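Local coordinates for protein putative mannose-1-phosphate guanylyl transferase (Thermus thermophilus, PDB 2CU2) that probably transfers a guanylyl group from GTP to mannose 1-phosphate, making GDP-mannose, at residues T3-M8 and P47-E52; E39-R44 and L106-Y111; R102-P107 and V189-P194. One frame throughout, in Å; residues are numbered along the deposited sequence.

Contact 1 (T3-M8 and P47-E52); sequences TYALVM and PLVPPE
This contact belongs to the Rossmann-like alpha/beta core of the nucleotidyltransferase (GT-A) fold: Val49, in the connection from helix 37-45 to strand 54-59, packs on Thr3 and Ala5 of the first strand, 3-8. Strands 3-8 and 54-59 are parallel neighbours in the sheet, so 47-52 is the last leg of a beta-alpha-beta crossover, where the chain turns back to the sheet before running alongside its first strand. The nearest backbone approach is at Ala5 and Val49, whose CA atoms lie 6.7 Å apart. No hydrogen bond joins the two segments, and apolar packing carries the contact. The CB bonds of Thr3, Ala5 and Val49 all point into the interface. CG1 of Val49 stands anti to its backbone N (chi1 -176°), and this branch does most of the touching: it lies 3.7 Å from Ala5 CB and equally 3.7 Å from Thr3 O. Val49 CG2 stands farther off, 4.2 Å from Ala5 CB, with Thr3 CG2 a little beyond. Val49 also packs on Thr54 of the next strand, and Leu126 of helix 115-128 lies against Thr3. Tyr4 starts off in the other direction, its CB bond pointing away from 47-52, yet its ring swings back toward the end of that segment. There Arg74 joins both residues, donating from NE to Glu52 O and, weakly, meeting Tyr4 OH through NH2, and the ring atom Tyr4 CE2 comes within 4.5 Å of Glu52 O, approaching it obliquely.

Contact 2 (E39-R44 and L106-Y111); sequences EATLER and LPADHY
Thr41, on helix 37-45, faces Ala108, where the chain leaves the end of strand 102-107 and turns into a loop; their CA atoms, 5.8 Å apart, mark the closest backbone approach. The helix of the crossover between parallel strands 3-8 and 54-59 thus packs against the C-terminal end of strand 102-107 in the alpha/beta sheet. Thr41 uses both branches. A chi1 of -62° sets OG1 beside the backbone N and leaves CG2 anti to it; the Thr41 and Leu106 side chains pass in opposite directions, CG2 meeting Leu106 CD1 at 3.5 Å. OG1 is hydrogen-bonded to Leu37 O one helical turn back, and a water 2.8 Å from Thr41 OG1 can also donate to Pro107 O and His110 O, three acceptors sharing its two protons. Arg44 NH1 stays 4.4 Å from His110 O, and a second water accepts from Arg44 NH1 at 2.9 Å in the guanidinium plane and lies 2.7 Å from His110 O, to which it can donate. Asp115 takes NE in a salt bridge. No direct hydrogen bond joins helix and loop; water bridges their polar groups, and the Asp115 carboxylate is likely to steady the arginine's charge.

Contact 3 (R102-P107 and V189-P194); sequences RLLVLP and VFAFAP
Leu103 and Phe192 lie side by side on adjacent antiparallel strands, 102-107 and 189-192, whose axes run 4.7 Å apart. Four backbone hydrogen bonds close the Leu103-Phe192 and Val105-Phe190 pairs, the Val105 N to Phe190 O bond being 2.8 Å long. In Phe192 a chi1 of 48° puts CG between backbone N and carbonyl carbon; the ring has Leu103 O over the centre of one face. Its rim fills the hollow between two side chains: CE1 rests 3.9 Å from Leu103 CD2, and CZ is 3.9 Å from Val105 CG2. An alanine at Phe192 would probably open a gap beside Leu103 and Val105 and deprive both of their aromatic neighbour. On the other face of the sheet Leu104 CD1 presses on Ala191 CB at a tight 3.5 Å, the small residue accepting the leucine's bulge. Farther along, Val189 CG2 nestles against Leu106 CB and, at 3.9 Å, Pro107 CD. Helix 83-98 packs on the Leu103 and Val105 face, helix 115-128 on that of Leu104 and Ala191. Strand 184-192, antiparallel to 102-107 with helices on both faces, gives the mixed, helix-flanked sheet of the GT-A fold.

From the N terminus, strand 3-8 is followed by helix 37-45, and contact 1 closes this first loop when 47-52 returns to the strand. Contact 2 opens on the helix inside that loop and closes only at 106-111, so contacts 1 and 2 cross. Contact 3 begins on strand 102-107, where contact 2 ends, sharing Leu106 and Pro107, and closes with 189-194; it follows contact 1 in series. Strand 102-107 runs between 3-8 and 184-192 in the sheet, and its backbone probably bonds to strand 3-8, as in Leu6 N to Leu104 O. Together the three tie helix 37-45 and its exit loop to three neighbouring strands.

Contact 1 (T3-M8 and P47-E52)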
loop_
_atom_site.group_PDB
_atom_site.type_symbol
_atom_site.label_atom_id
_atom_site.label_comp_id
_atom_site.label_asym_id
_atom_site.label_seq_id
_atom_site.Cartn_x
_atom_site.Cartn_y
_atom_site.Cartn_z
ATOM N N THR A 3 -6.325 -0.708 -47.083
ATOM C CA THR A 3 -5.747 -1.447 -45.977
ATOM C C THR A 3 -6.663 -1.459 -44.759
ATOM O O THR A 3 -7.207 -0.428 -44.361
ATOM C CB THR A 3 -4.394 -0.843 -45.548
ATOM O OG1 THR A 3 -3.484 -0.868 -46.654
ATOM C CG2 THR A 3 -3.798 -1.641 -44.389
ATOM N N TYR A 4 -6.848 -2.639 -44.185
ATOM C CA TYR A 4 -7.652 -2.770 -42.984
ATOM C C TYR A 4 -6.679 -3.047 -41.847
ATOM O O TYR A 4 -5.572 -3.535 -42.072
ATOM C CB TYR A 4 -8.663 -3.916 -43.115
ATOM C CG TYR A 4 -10.041 -3.453 -43.541
ATOM C CD1 TYR A 4 -10.251 -2.869 -44.794
ATOM C CD2 TYR A 4 -11.128 -3.555 -42.674
ATOM C CE1 TYR A 4 -11.508 -2.395 -45.167
ATOM C CE2 TYR A 4 -12.387 -3.083 -43.038
ATOM C CZ TYR A 4 -12.568 -2.505 -44.284
ATOM O OH TYR A 4 -13.808 -2.026 -44.633
ATOM N N ALA A 5 -7.087 -2.728 -40.630
ATOM C CA ALA A 5 -6.239 -2.950 -39.476
ATOM C C ALA A 5 -6.997 -3.743 -38.428
ATOM O O ALA A 5 -8.137 -3.416 -38.099
ATOM C CB ALA A 5 -5.784 -1.611 -38.897
ATOM N N LEU A 6 -6.369 -4.803 -37.930
ATOM C CA LEU A 6 -6.968 -5.619 -36.887
ATOM C C LEU A 6 -6.219 -5.309 -35.596
ATOM O O LEU A 6 -5.014 -5.554 -35.492
ATOM C CB LEU A 6 -6.833 -7.115 -37.190
ATOM C CG LEU A 6 -7.290 -8.001 -36.021
ATOM C CD1 LEU A 6 -8.813 -7.932 -35.902
ATOM C CD2 LEU A 6 -6.842 -9.440 -36.221
ATOM N N VAL A 7 -6.935 -4.762 -34.623
ATOM C CA VAL A 7 -6.363 -4.459 -33.317
ATOM C C VAL A 7 -6.809 -5.477 -32.269
ATOM O O VAL A 7 -7.957 -5.527 -31.848
ATOM C CB VAL A 7 -6.816 -3.056 -32.911
ATOM C CG1 VAL A 7 -6.259 -2.708 -31.532
ATOM C CG2 VAL A 7 -6.318 -2.040 -33.922
ATOM N N MET A 8 -5.855 -6.338 -31.877
ATOM C CA MET A 8 -6.190 -7.402 -30.941
ATOM C C MET A 8 -6.103 -6.936 -29.486
ATOM O O MET A 8 -5.048 -6.597 -28.968
ATOM C CB MET A 8 -5.227 -8.566 -31.179
ATOM C CG MET A 8 -5.256 -9.055 -32.629
ATOM S SD MET A 8 -4.258 -10.530 -32.874
ATOM C CE MET A 8 -2.648 -9.794 -32.553
ATOM N N PRO A 47 -3.760 8.042 -38.043
ATOM C CA PRO A 47 -3.137 8.680 -39.209
ATOM C C PRO A 47 -2.754 7.728 -40.338
ATOM O O PRO A 47 -2.691 8.132 -41.502
ATOM C CB PRO A 47 -1.912 9.377 -38.614
ATOM C CG PRO A 47 -2.345 9.678 -37.212
ATOM C CD PRO A 47 -3.021 8.382 -36.814
ATOM N N LEU A 48 -2.492 6.469 -39.996
ATOM C CA LEU A 48 -2.105 5.484 -40.996
ATOM C C LEU A 48 -3.305 4.719 -41.542
ATOM O O LEU A 48 -3.451 4.571 -42.755
ATOM C CB LEU A 48 -1.093 4.502 -40.404
ATOM C CG LEU A 48 -0.535 3.461 -41.380
ATOM C CD1 LEU A 48 0.236 4.168 -42.483
ATOM C CD2 LEU A 48 0.366 2.481 -40.644
ATOM N N VAL A 49 -4.159 4.227 -40.651
ATOM C CA VAL A 49 -5.348 3.485 -41.063
ATOM C C VAL A 49 -6.561 4.117 -40.394
ATOM O O VAL A 49 -6.648 4.168 -39.170
ATOM C CB VAL A 49 -5.259 1.988 -40.661
ATOM C CG1 VAL A 49 -6.475 1.227 -41.188
ATOM C CG2 VAL A 49 -3.988 1.374 -41.221
ATOM N N PRO A 50 -7.511 4.625 -41.195
ATOM C CA PRO A 50 -8.700 5.251 -40.615
ATOM C C PRO A 50 -9.534 4.317 -39.741
ATOM O O PRO A 50 -9.485 3.098 -39.880
ATOM C CB PRO A 50 -9.460 5.753 -41.844
ATOM C CG PRO A 50 -9.056 4.783 -42.918
ATOM C CD PRO A 50 -7.576 4.629 -42.667
ATOM N N PRO A 51 -10.297 4.892 -38.803
ATOM C CA PRO A 51 -11.136 4.132 -37.887
ATOM C C PRO A 51 -12.140 3.244 -38.629
ATOM O O PRO A 51 -12.418 2.120 -38.247
ATOM C CB PRO A 51 -11.856 5.123 -36.979
ATOM C CG PRO A 51 -11.004 6.380 -36.951
ATOM C CD PRO A 51 -10.254 6.279 -38.362
ATOM N N GLU A 52 -12.714 3.802 -39.711
ATOM C CA GLU A 52 -13.668 3.021 -40.488
ATOM C C GLU A 52 -13.104 1.669 -40.932
ATOM O O GLU A 52 -13.815 0.674 -41.035
ATOM C CB GLU A 52 -14.089 3.841 -41.702
ATOM C CG GLU A 52 -14.277 5.314 -41.357
ATOM C CD GLU A 52 -13.179 6.126 -42.003
ATOM O OE1 GLU A 52 -12.718 5.740 -43.069
ATOM O OE2 GLU A 52 -12.779 7.133 -41.424
#

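Contact 2 (E39-R44 and L106-Y111)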
loop_
_atom_site.group_PDB
_atom_site.type_symbol
_atom_site.label_atom_id
_atom_site.label_comp_id
_atom_site.label_asym_id
_atom_site.label_seq_id
_atom_site.Cartn_x
_atom_site.Cartn_y
_atom_site.Cartn_z
ATOM N N GLU A 39 -6.053 2.967 -25.920
ATOM C CA GLU A 39 -6.262 4.366 -26.272
ATOM C C GLU A 39 -5.074 4.914 -27.070
ATOM O O GLU A 39 -5.251 5.509 -28.134
ATOM C CB GLU A 39 -6.450 5.186 -24.996
ATOM C CG GLU A 39 -7.027 6.570 -25.203
ATOM C CD GLU A 39 -7.185 7.328 -23.886
ATOM O OE1 GLU A 39 -7.402 6.679 -22.826
ATOM O OE2 GLU A 39 -7.098 8.575 -23.920
ATOM N N ALA A 40 -3.865 4.706 -26.552
ATOM C CA ALA A 40 -2.656 5.186 -27.213
ATOM C C ALA A 40 -2.457 4.488 -28.558
ATOM O O ALA A 40 -1.961 5.086 -29.509
ATOM C CB ALA A 40 -1.430 4.950 -26.308
ATOM N N THR A 41 -2.854 3.219 -28.627
ATOM C CA THR A 41 -2.723 2.428 -29.846
ATOM C C THR A 41 -3.609 2.969 -30.966
ATOM O O THR A 41 -3.160 3.144 -32.099
ATOM C CB THR A 41 -3.123 0.954 -29.602
ATOM O OG1 THR A 41 -2.247 0.374 -28.630
ATOM C CG2 THR A 41 -3.046 0.157 -30.903
ATOM N N LEU A 42 -4.874 3.218 -30.650
ATOM C CA LEU A 42 -5.813 3.726 -31.646
ATOM C C LEU A 42 -5.391 5.108 -32.157
ATOM O O LEU A 42 -5.486 5.398 -33.349
ATOM C CB LEU A 42 -7.229 3.788 -31.048
ATOM C CG LEU A 42 -7.806 2.458 -30.528
ATOM C CD1 LEU A 42 -9.132 2.703 -29.829
ATOM C CD2 LEU A 42 -7.981 1.482 -31.680
ATOM N N GLU A 43 -4.918 5.952 -31.250
ATOM C CA GLU A 43 -4.491 7.304 -31.600
ATOM C C GLU A 43 -3.285 7.255 -32.532
ATOM O O GLU A 43 -3.180 8.014 -33.490
ATOM C CB GLU A 43 -4.140 8.059 -30.318
ATOM C CG GLU A 43 -3.430 9.368 -30.526
ATOM C CD GLU A 43 -3.100 10.047 -29.208
ATOM O OE1 GLU A 43 -2.346 11.046 -29.234
ATOM O OE2 GLU A 43 -3.597 9.586 -28.149
ATOM N N ARG A 44 -2.382 6.335 -32.228
ATOM C CA ARG A 44 -1.158 6.113 -32.980
ATOM C C ARG A 44 -1.452 5.548 -34.376
ATOM O O ARG A 44 -0.720 5.812 -35.340
ATOM C CB ARG A 44 -0.302 5.135 -32.171
ATOM C CG ARG A 44 0.947 4.601 -32.819
ATOM C CD ARG A 44 1.602 3.628 -31.843
ATOM N NE ARG A 44 1.836 4.283 -30.561
ATOM C CZ ARG A 44 1.445 3.813 -29.380
ATOM N NH1 ARG A 44 0.787 2.658 -29.293
ATOM N NH2 ARG A 44 1.708 4.511 -28.281
ATOM N N LEU A 106 -2.135 -5.961 -35.191
ATOM C CA LEU A 106 -1.351 -5.454 -34.074
ATOM C C LEU A 106 -1.992 -5.595 -32.699
ATOM O O LEU A 106 -3.215 -5.532 -32.550
ATOM C CB LEU A 106 -1.001 -3.984 -34.302
ATOM C CG LEU A 106 -2.174 -3.073 -34.652
ATOM C CD1 LEU A 106 -2.315 -1.974 -33.617
ATOM C CD2 LEU A 106 -1.944 -2.486 -36.028
ATOM N N PRO A 107 -1.159 -5.791 -31.665
ATOM C CA PRO A 107 -1.586 -5.855 -30.273
ATOM C C PRO A 107 -1.898 -4.464 -29.723
ATOM O O PRO A 107 -1.352 -3.456 -30.149
ATOM C CB PRO A 107 -0.460 -6.498 -29.474
ATOM C CG PRO A 107 0.829 -6.238 -30.241
ATOM C CD PRO A 107 0.289 -5.949 -31.721
ATOM N N ALA A 108 -2.843 -4.430 -28.763
ATOM C CA ALA A 108 -3.244 -3.155 -28.196
ATOM C C ALA A 108 -2.679 -2.980 -26.786
ATOM O O ALA A 108 -2.941 -2.004 -26.099
ATOM C CB ALA A 108 -4.771 -3.110 -28.162
ATOM N N ASP A 109 -1.909 -3.988 -26.343
ATOM C CA ASP A 109 -1.387 -3.925 -24.984
ATOM C C ASP A 109 0.131 -3.726 -24.947
ATOM O O ASP A 109 0.827 -4.228 -24.078
ATOM C CB ASP A 109 -1.790 -5.206 -24.246
ATOM C CG ASP A 109 -1.112 -6.419 -24.879
ATOM O OD1 ASP A 109 -1.165 -6.531 -26.106
ATOM O OD2 ASP A 109 -0.607 -7.267 -24.147
ATOM N N HIS A 110 0.641 -2.988 -25.956
ATOM C CA HIS A 110 2.071 -2.695 -25.991
ATOM C C HIS A 110 2.348 -1.192 -25.833
ATOM O O HIS A 110 1.501 -0.348 -26.095
ATOM C CB HIS A 110 2.626 -3.183 -27.332
ATOM C CG HIS A 110 2.704 -4.687 -27.330
ATOM N ND1 HIS A 110 3.299 -5.404 -28.315
ATOM C CD2 HIS A 110 2.195 -5.578 -26.377
ATOM C CE1 HIS A 110 3.151 -6.697 -27.964
ATOM N NE2 HIS A 110 2.495 -6.829 -26.809
ATOM N N TYR A 111 3.561 -0.871 -25.353
ATOM C CA TYR A 111 3.953 0.532 -25.277
ATOM C C TYR A 111 4.877 0.911 -26.436
ATOM O O TYR A 111 5.803 0.193 -26.786
ATOM C CB TYR A 111 4.666 0.764 -23.947
ATOM C CG TYR A 111 5.325 2.097 -23.969
ATOM C CD1 TYR A 111 4.583 3.242 -23.698
ATOM C CD2 TYR A 111 6.669 2.214 -24.325
ATOM C CE1 TYR A 111 5.177 4.492 -23.770
ATOM C CE2 TYR A 111 7.261 3.464 -24.407
ATOM C CZ TYR A 111 6.521 4.600 -24.134
ATOM O OH TYR A 111 7.108 5.849 -24.203
HETATM O O HOH W 1 -0.030 -1.374 -28.469
HETATM O O HOH W 2 -0.106 1.782 -26.659
HETATM O O HOH W 3 2.095 3.058 -26.124
#

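Contact 3 (R102-P107 and V189-P194)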
loop_
_atom_site.group_PDB
_atom_site.type_symbol
_atom_site.label_atom_id
_atom_site.label_comp_id
_atom_site.label_asym_id
_atom_site.label_seq_id
_atom_site.Cartn_x
_atom_site.Cartn_y
_atom_site.Cartn_z
ATOM N N ARG A 102 -4.747 -5.192 -48.121
ATOM C CA ARG A 102 -3.762 -5.372 -47.069
ATOM C C ARG A 102 -4.424 -5.436 -45.704
ATOM O O ARG A 102 -5.412 -4.741 -45.443
ATOM C CB ARG A 102 -2.764 -4.209 -47.071
ATOM C CG ARG A 102 -1.821 -4.165 -48.254
ATOM C CD ARG A 102 -0.703 -5.178 -48.105
ATOM N NE ARG A 102 0.306 -5.023 -49.151
ATOM C CZ ARG A 102 0.161 -5.446 -50.404
ATOM N NH1 ARG A 102 -0.956 -6.060 -50.771
ATOM N NH2 ARG A 102 1.130 -5.245 -51.290
ATOM N N LEU A 103 -3.882 -6.283 -44.840
ATOM C CA LEU A 103 -4.386 -6.389 -43.482
ATOM C C LEU A 103 -3.208 -6.229 -42.529
ATOM O O LEU A 103 -2.191 -6.917 -42.642
ATOM C CB LEU A 103 -5.080 -7.733 -43.229
ATOM C CG LEU A 103 -5.564 -7.888 -41.784
ATOM C CD1 LEU A 103 -6.580 -6.801 -41.455
ATOM C CD2 LEU A 103 -6.159 -9.276 -41.574
ATOM N N LEU A 104 -3.358 -5.300 -41.598
ATOM C CA LEU A 104 -2.334 -5.027 -40.610
ATOM C C LEU A 104 -2.849 -5.631 -39.298
ATOM O O LEU A 104 -4.005 -5.427 -38.929
ATOM C CB LEU A 104 -2.167 -3.512 -40.500
ATOM C CG LEU A 104 -0.823 -2.898 -40.133
ATOM C CD1 LEU A 104 0.315 -3.590 -40.871
ATOM C CD2 LEU A 104 -0.883 -1.416 -40.486
ATOM N N VAL A 105 -2.010 -6.404 -38.620
ATOM C CA VAL A 105 -2.411 -7.023 -37.362
ATOM C C VAL A 105 -1.524 -6.517 -36.231
ATOM O O VAL A 105 -0.300 -6.629 -36.299
ATOM C CB VAL A 105 -2.296 -8.564 -37.433
ATOM C CG1 VAL A 105 -2.480 -9.165 -36.052
ATOM C CG2 VAL A 105 -3.337 -9.118 -38.390
ATOM N N LEU A 106 -2.135 -5.961 -35.191
ATOM C CA LEU A 106 -1.351 -5.454 -34.074
ATOM C C LEU A 106 -1.992 -5.595 -32.699
ATOM O O LEU A 106 -3.215 -5.532 -32.550
ATOM C CB LEU A 106 -1.001 -3.984 -34.302
ATOM C CG LEU A 106 -2.174 -3.073 -34.652
ATOM C CD1 LEU A 106 -2.315 -1.974 -33.617
ATOM C CD2 LEU A 106 -1.944 -2.486 -36.028
ATOM N N PRO A 107 -1.159 -5.791 -31.665
ATOM C CA PRO A 107 -1.586 -5.855 -30.273
ATOM C C PRO A 107 -1.898 -4.464 -29.723
ATOM O O PRO A 107 -1.352 -3.456 -30.149
ATOM C CB PRO A 107 -0.460 -6.498 -29.474
ATOM C CG PRO A 107 0.829 -6.238 -30.241
ATOM C CD PRO A 107 0.289 -5.949 -31.721
ATOM N N VAL A 189 3.606 -7.438 -34.481
ATOM C CA VAL A 189 2.857 -6.798 -35.561
ATOM C C VAL A 189 3.116 -7.474 -36.910
ATOM O O VAL A 189 4.216 -7.907 -37.225
ATOM C CB VAL A 189 3.268 -5.327 -35.627
ATOM C CG1 VAL A 189 2.532 -4.630 -36.768
ATOM C CG2 VAL A 189 2.927 -4.640 -34.319
ATOM N N PHE A 190 2.036 -7.586 -37.707
ATOM C CA PHE A 190 2.161 -8.285 -38.983
ATOM C C PHE A 190 1.405 -7.565 -40.106
ATOM O O PHE A 190 0.423 -6.869 -39.881
ATOM C CB PHE A 190 1.609 -9.700 -38.810
ATOM C CG PHE A 190 2.325 -10.392 -37.687
ATOM C CD1 PHE A 190 1.737 -10.448 -36.429
ATOM C CD2 PHE A 190 3.557 -10.984 -37.910
ATOM C CE1 PHE A 190 2.386 -11.104 -35.394
ATOM C CE2 PHE A 190 4.201 -11.643 -36.867
ATOM C CZ PHE A 190 3.619 -11.707 -35.607
ATOM N N ALA A 191 1.932 -7.739 -41.332
ATOM C CA ALA A 191 1.290 -7.138 -42.494
ATOM C C ALA A 191 1.315 -8.091 -43.690
ATOM O O ALA A 191 2.346 -8.644 -44.051
ATOM C CB ALA A 191 2.039 -5.851 -42.842
ATOM N N PHE A 192 0.117 -8.313 -44.258
ATOM C CA PHE A 192 0.016 -9.209 -45.403
ATOM C C PHE A 192 -1.294 -8.986 -46.156
ATOM O O PHE A 192 -2.258 -8.440 -45.639
ATOM C CB PHE A 192 0.062 -10.646 -44.883
ATOM C CG PHE A 192 -0.897 -10.810 -43.737
ATOM C CD1 PHE A 192 -2.237 -11.081 -43.990
ATOM C CD2 PHE A 192 -0.438 -10.708 -42.434
ATOM C CE1 PHE A 192 -3.117 -11.254 -42.931
ATOM C CE2 PHE A 192 -1.327 -10.883 -41.377
ATOM C CZ PHE A 192 -2.667 -11.157 -41.620
ATOM N N ALA A 193 -1.295 -9.387 -47.438
ATOM C CA ALA A 193 -2.569 -9.461 -48.134
ATOM C C ALA A 193 -3.399 -10.608 -47.566
ATOM O O ALA A 193 -2.894 -11.680 -47.247
ATOM C CB ALA A 193 -2.295 -9.702 -49.620
ATOM N N PRO A 194 -4.703 -10.351 -47.382
ATOM C CA PRO A 194 -5.596 -11.345 -46.814
ATOM C C PRO A 194 -5.414 -12.733 -47.447
ATOM O O PRO A 194 -5.434 -13.759 -46.779
ATOM C CB PRO A 194 -7.022 -10.836 -46.992
ATOM C CG PRO A 194 -6.942 -9.320 -47.156
ATOM C CD PRO A 194 -5.435 -9.124 -47.673
#